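Local structure of beta sliding clamp (6DJ8) at the interface of chains A and B. The protein forms a ring-shaped head-to-tail homodimer around DNA that tethers DNA polymerases and other proteins to it and makes synthesis processive. Residues are numbered along the deposited sequence; one frame, centred on the assembly and turned at random. Chains: chain A/B, Beta sliding clamp.

The interface of chains A and B. Residues chain A 88-89, 92-93, 126-129; chain B 296-297, 324-328.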
ATOM      1  N   ASP A  88      -2.526  -8.466 -17.465  1.00 33.56           N
ATOM      2  CA  ASP A  88      -1.099  -8.686 -17.243  1.00 35.09           C
ATOM      3  C   ASP A  88      -0.339  -8.717 -18.560  1.00 32.33           C
ATOM      4  O   ASP A  88       0.731  -8.102 -18.686  1.00 35.02           O
ATOM      5  CB  ASP A  88      -0.893  -9.980 -16.466  1.00 32.90           C
ATOM      6  CG  ASP A  88      -1.229  -9.826 -14.997  1.00 37.42           C
ATOM      7  OD1 ASP A  88      -1.426  -8.679 -14.553  1.00 38.95           O
ATOM      8  OD2 ASP A  88      -1.311 -10.848 -14.289  1.00 43.48           O
ATOM      9  N   ALA A  89      -0.904  -9.388 -19.571  1.00 32.73           N
ATOM     10  CA  ALA A  89      -0.257  -9.465 -20.878  1.00 30.50           C
ATOM     11  C   ALA A  89      -0.002  -8.078 -21.441  1.00 34.73           C
ATOM     12  O   ALA A  89       1.105  -7.764 -21.898  1.00 31.27           O
ATOM     13  CB  ALA A  89      -1.121 -10.293 -21.836  1.00 30.40           C
ATOM     14  N   ALA A  92       2.560  -6.338 -19.577  1.00 31.67           N
ATOM     15  CA  ALA A  92       3.859  -6.920 -19.904  1.00 34.23           C
ATOM     16  C   ALA A  92       4.433  -6.279 -21.156  1.00 35.10           C
ATOM     17  O   ALA A  92       5.643  -6.065 -21.244  1.00 36.34           O
ATOM     18  CB  ALA A  92       3.716  -8.436 -20.078  1.00 28.50           C
ATOM     19  N   PHE A  93       3.572  -5.906 -22.106  1.00 33.94           N
ATOM     20  CA  PHE A  93       3.991  -5.316 -23.366  1.00 33.92           C
ATOM     21  C   PHE A  93       3.793  -3.796 -23.417  1.00 36.52           C
ATOM     22  O   PHE A  93       3.747  -3.222 -24.507  1.00 33.58           O
ATOM     23  CB  PHE A  93       3.256  -6.013 -24.520  1.00 34.08           C
ATOM     24  CG  PHE A  93       4.003  -7.229 -25.068  1.00 36.86           C
ATOM     25  CD1 PHE A  93       5.111  -7.744 -24.403  1.00 35.26           C
ATOM     26  CD2 PHE A  93       3.601  -7.842 -26.251  1.00 39.07           C
ATOM     27  CE1 PHE A  93       5.809  -8.850 -24.908  1.00 36.48           C
ATOM     28  CE2 PHE A  93       4.295  -8.954 -26.769  1.00 38.87           C
ATOM     29  CZ  PHE A  93       5.404  -9.460 -26.092  1.00 35.08           C
ATOM     30  N   HIS A 126       7.158 -12.459 -27.143  1.00 36.83           N
ATOM     31  CA  HIS A 126       5.934 -13.156 -27.489  1.00 37.48           C
ATOM     32  C   HIS A 126       5.234 -13.616 -26.222  1.00 38.79           C
ATOM     33  O   HIS A 126       5.881 -14.105 -25.294  1.00 43.23           O
ATOM     34  CB  HIS A 126       6.237 -14.358 -28.395  1.00 43.22           C
ATOM     35  CG  HIS A 126       5.024 -14.972 -29.019  1.00 44.39           C
ATOM     36  ND1 HIS A 126       4.534 -14.580 -30.246  1.00 50.13           N
ATOM     37  CD2 HIS A 126       4.211 -15.967 -28.590  1.00 48.07           C
ATOM     38  CE1 HIS A 126       3.470 -15.306 -30.546  1.00 50.16           C
ATOM     39  NE2 HIS A 126       3.253 -16.153 -29.557  1.00 48.50           N
ATOM     40  N   LEU A 127       3.913 -13.455 -26.194  1.00 31.50           N
ATOM     41  CA  LEU A 127       3.073 -13.906 -25.094  1.00 36.72           C
ATOM     42  C   LEU A 127       2.012 -14.848 -25.636  1.00 37.08           C
ATOM     43  O   LEU A 127       1.513 -14.664 -26.747  1.00 37.14           O
ATOM     44  CB  LEU A 127       2.375 -12.739 -24.395  1.00 36.06           C
ATOM     45  CG  LEU A 127       3.173 -11.469 -24.106  1.00 35.69           C
ATOM     46  CD1 LEU A 127       2.258 -10.369 -23.525  1.00 29.45           C
ATOM     47  CD2 LEU A 127       4.346 -11.762 -23.140  1.00 35.43           C
ATOM     48  N   LYS A 128       1.656 -15.855 -24.846  1.00 38.51           N
ATOM     49  CA  LYS A 128       0.576 -16.768 -25.200  1.00 43.11           C
ATOM     50  C   LYS A 128      -0.402 -16.789 -24.040  1.00 41.61           C
ATOM     51  O   LYS A 128      -0.037 -17.193 -22.931  1.00 39.10           O
ATOM     52  CB  LYS A 128       1.088 -18.185 -25.498  1.00 43.70           C
ATOM     53  CG  LYS A 128       1.959 -18.284 -26.730  1.00 48.06           C
ATOM     54  CD  LYS A 128       2.212 -19.747 -27.121  1.00 54.37           C
ATOM     55  CE  LYS A 128       3.085 -19.842 -28.366  1.00 56.23           C
ATOM     56  NZ  LYS A 128       3.543 -21.247 -28.665  1.00 63.17           N
ATOM     57  N   GLU A 129      -1.636 -16.363 -24.303  1.00 37.13           N
ATOM     58  CA  GLU A 129      -2.674 -16.277 -23.275  1.00 42.28           C
ATOM     59  C   GLU A 129      -3.799 -17.246 -23.607  1.00 43.13           C
ATOM     60  O   GLU A 129      -4.501 -17.064 -24.623  1.00 45.69           O
ATOM     61  CB  GLU A 129      -3.212 -14.855 -23.167  1.00 38.59           C
ATOM     62  CG  GLU A 129      -2.216 -13.846 -22.584  1.00 34.47           C
ATOM     63  CD  GLU A 129      -1.967 -14.055 -21.086  1.00 41.55           C
ATOM     64  OE1 GLU A 129      -2.676 -14.878 -20.455  1.00 38.81           O
ATOM     65  OE2 GLU A 129      -1.064 -13.377 -20.530  1.00 39.00           O
TER
ATOM     66  N   LEU B 296       5.451 -11.807 -14.710  1.00 33.06           N
ATOM     67  CA  LEU B 296       3.999 -11.997 -14.809  1.00 35.63           C
ATOM     68  C   LEU B 296       3.637 -13.342 -15.419  1.00 38.58           C
ATOM     69  O   LEU B 296       2.440 -13.640 -15.546  1.00 36.02           O
ATOM     70  CB  LEU B 296       3.382 -10.862 -15.641  1.00 32.80           C
ATOM     71  CG  LEU B 296       3.507  -9.451 -15.040  1.00 36.04           C
ATOM     72  CD1 LEU B 296       3.129  -8.381 -16.063  1.00 38.23           C
ATOM     73  CD2 LEU B 296       2.679  -9.299 -13.772  1.00 40.50           C
ATOM     74  N   TYR B 297       4.642 -14.117 -15.865  1.00 31.51           N
ATOM     75  CA  TYR B 297       4.447 -15.429 -16.472  1.00 33.75           C
ATOM     76  C   TYR B 297       5.180 -16.534 -15.716  1.00 40.58           C
ATOM     77  O   TYR B 297       5.280 -17.665 -16.226  1.00 33.28           O
ATOM     78  CB  TYR B 297       4.885 -15.402 -17.951  1.00 34.26           C
ATOM     79  CG  TYR B 297       3.928 -14.574 -18.793  1.00 37.93           C
ATOM     80  CD1 TYR B 297       4.089 -13.194 -18.913  1.00 35.83           C
ATOM     81  CD2 TYR B 297       2.840 -15.166 -19.424  1.00 37.45           C
ATOM     82  CE1 TYR B 297       3.186 -12.422 -19.649  1.00 34.92           C
ATOM     83  CE2 TYR B 297       1.934 -14.407 -20.157  1.00 37.49           C
ATOM     84  CZ  TYR B 297       2.116 -13.047 -20.267  1.00 36.90           C
ATOM     85  OH  TYR B 297       1.234 -12.317 -21.011  1.00 39.83           O
ATOM     86  N   ARG B 324       0.103 -21.048 -20.800  1.00 49.91           N
ATOM     87  CA  ARG B 324       0.400 -19.628 -20.668  1.00 43.98           C
ATOM     88  C   ARG B 324       1.905 -19.407 -20.657  1.00 44.56           C
ATOM     89  O   ARG B 324       2.622 -20.004 -19.846  1.00 43.38           O
ATOM     90  CB  ARG B 324      -0.209 -19.084 -19.383  1.00 39.18           C
ATOM     91  CG  ARG B 324      -0.179 -17.596 -19.314  1.00 41.93           C
ATOM     92  CD  ARG B 324      -1.153 -17.091 -18.269  1.00 38.82           C
ATOM     93  NE  ARG B 324      -1.151 -15.646 -18.278  1.00 42.21           N
ATOM     94  CZ  ARG B 324      -0.404 -14.888 -17.491  1.00 38.61           C
ATOM     95  NH1 ARG B 324      -0.485 -13.574 -17.609  1.00 41.18           N
ATOM     96  NH2 ARG B 324       0.414 -15.437 -16.590  1.00 41.21           N
ATOM     97  N   LYS B 325       2.375 -18.496 -21.509  1.00 36.34           N
ATOM     98  CA  LYS B 325       3.812 -18.394 -21.739  1.00 43.45           C
ATOM     99  C   LYS B 325       4.195 -16.960 -22.083  1.00 39.69           C
ATOM    100  O   LYS B 325       3.486 -16.276 -22.825  1.00 39.05           O
ATOM    101  CB  LYS B 325       4.200 -19.368 -22.865  1.00 49.53           C
ATOM    102  CG  LYS B 325       5.623 -19.323 -23.367  1.00 54.35           C
ATOM    103  CD  LYS B 325       5.904 -20.551 -24.233  1.00 55.46           C
ATOM    104  CE  LYS B 325       6.208 -20.182 -25.671  1.00 62.29           C
ATOM    105  NZ  LYS B 325       6.955 -21.291 -26.384  1.00 68.45           N
ATOM    106  N   GLY B 326       5.306 -16.505 -21.523  1.00 37.14           N
ATOM    107  CA  GLY B 326       5.868 -15.219 -21.905  1.00 37.35           C
ATOM    108  C   GLY B 326       7.353 -15.336 -22.207  1.00 40.62           C
ATOM    109  O   GLY B 326       8.115 -15.848 -21.383  1.00 36.18           O
ATOM    110  N   GLU B 327       7.775 -14.847 -23.370  1.00 36.09           N
ATOM    111  CA  GLU B 327       9.155 -14.953 -23.822  1.00 44.13           C
ATOM    112  C   GLU B 327       9.671 -13.563 -24.137  1.00 40.49           C
ATOM    113  O   GLU B 327       9.049 -12.836 -24.920  1.00 38.56           O
ATOM    114  CB  GLU B 327       9.273 -15.833 -25.072  1.00 47.16           C
ATOM    115  CG  GLU B 327       8.686 -17.205 -24.930  1.00 57.26           C
ATOM    116  CD  GLU B 327       8.669 -17.958 -26.248  1.00 66.71           C
ATOM    117  OE1 GLU B 327       8.008 -17.482 -27.199  1.00 69.46           O
ATOM    118  OE2 GLU B 327       9.325 -19.019 -26.331  1.00 67.78           O
ATOM    119  N   PHE B 328      10.802 -13.199 -23.532  1.00 35.30           N
ATOM    120  CA  PHE B 328      11.464 -11.925 -23.781  1.00 36.17           C
ATOM    121  C   PHE B 328      12.931 -12.145 -24.140  1.00 42.06           C
ATOM    122  O   PHE B 328      13.586 -13.057 -23.626  1.00 42.15           O
ATOM    123  CB  PHE B 328      11.355 -11.024 -22.562  1.00 33.96           C
ATOM    124  CG  PHE B 328       9.929 -10.661 -22.217  1.00 35.66           C
ATOM    125  CD1 PHE B 328       9.122 -11.544 -21.523  1.00 33.58           C
ATOM    126  CD2 PHE B 328       9.417  -9.430 -22.573  1.00 34.95           C
ATOM    127  CE1 PHE B 328       7.798 -11.203 -21.207  1.00 39.61           C
ATOM    128  CE2 PHE B 328       8.101  -9.083 -22.266  1.00 39.84           C
ATOM    129  CZ  PHE B 328       7.302  -9.971 -21.581  1.00 34.39           C
TER
HETATM  130  O   HOH W   1       0.353 -12.745 -14.107  1.00 46.59           O
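A bend at chi2 (-71°) in A:Glu129 and an arm of B:Arg324 extended from CG to NE, its CG anti to the backbone N, lay the two side chains alongside each other, pointing the same way, at one joint of the clamp ring. The joint illustrates how a head-to-tail ring is closed: a sheet continued across the subunits plus a buttressed salt bridge. In that bridge NE of B:Arg324 reaches the syn lone pair of the carboxylate oxygen OE1 of A:Glu129 at 2.8 Å, almost within the guanidinium plane, although the two flat groups are turned 50° apart. The other oxygen, OE2, offers its anti lone pair to the phenol OH of B:Tyr297 at 2.6 Å, so both carboxylate oxygens are gripped by chain B. That ring also supports the arginine, its CE2 lying 3.5 Å above the centre of the guanidinium plane, while NH2 of B:Arg324 donates a hydrogen bond to the carbonyl O of B:Leu296. These contacts hold the guanidinium's orientation, and its positive charge, with the phenol donor, probably favours an ionised A:Glu129.

Beside this polar cluster, strand 126-130 of A pairs antiparallel with strand 325-331 of B. Backbone hydrogen bonds run both ways between A:His126 and B:Glu327 and between A:Lys128 and B:Lys325. A:Leu127 crosses B:Tyr297 at about a right angle, its methyl CD2 touching CE1 of that ring at 3.7 Å and CZ of B:Phe328, whose CE2 meets the edge of the A:Phe93 ring. On the other side of the strands the lysines A:Lys128 and B:Lys325 lie side by side, a likely repulsion that B:Glu327 may temper. From helix 83-92, A:Asp88 reaches the carbonyl O of B:Leu296 through a water, whose oxygen lies 2.5 Å from its OD2.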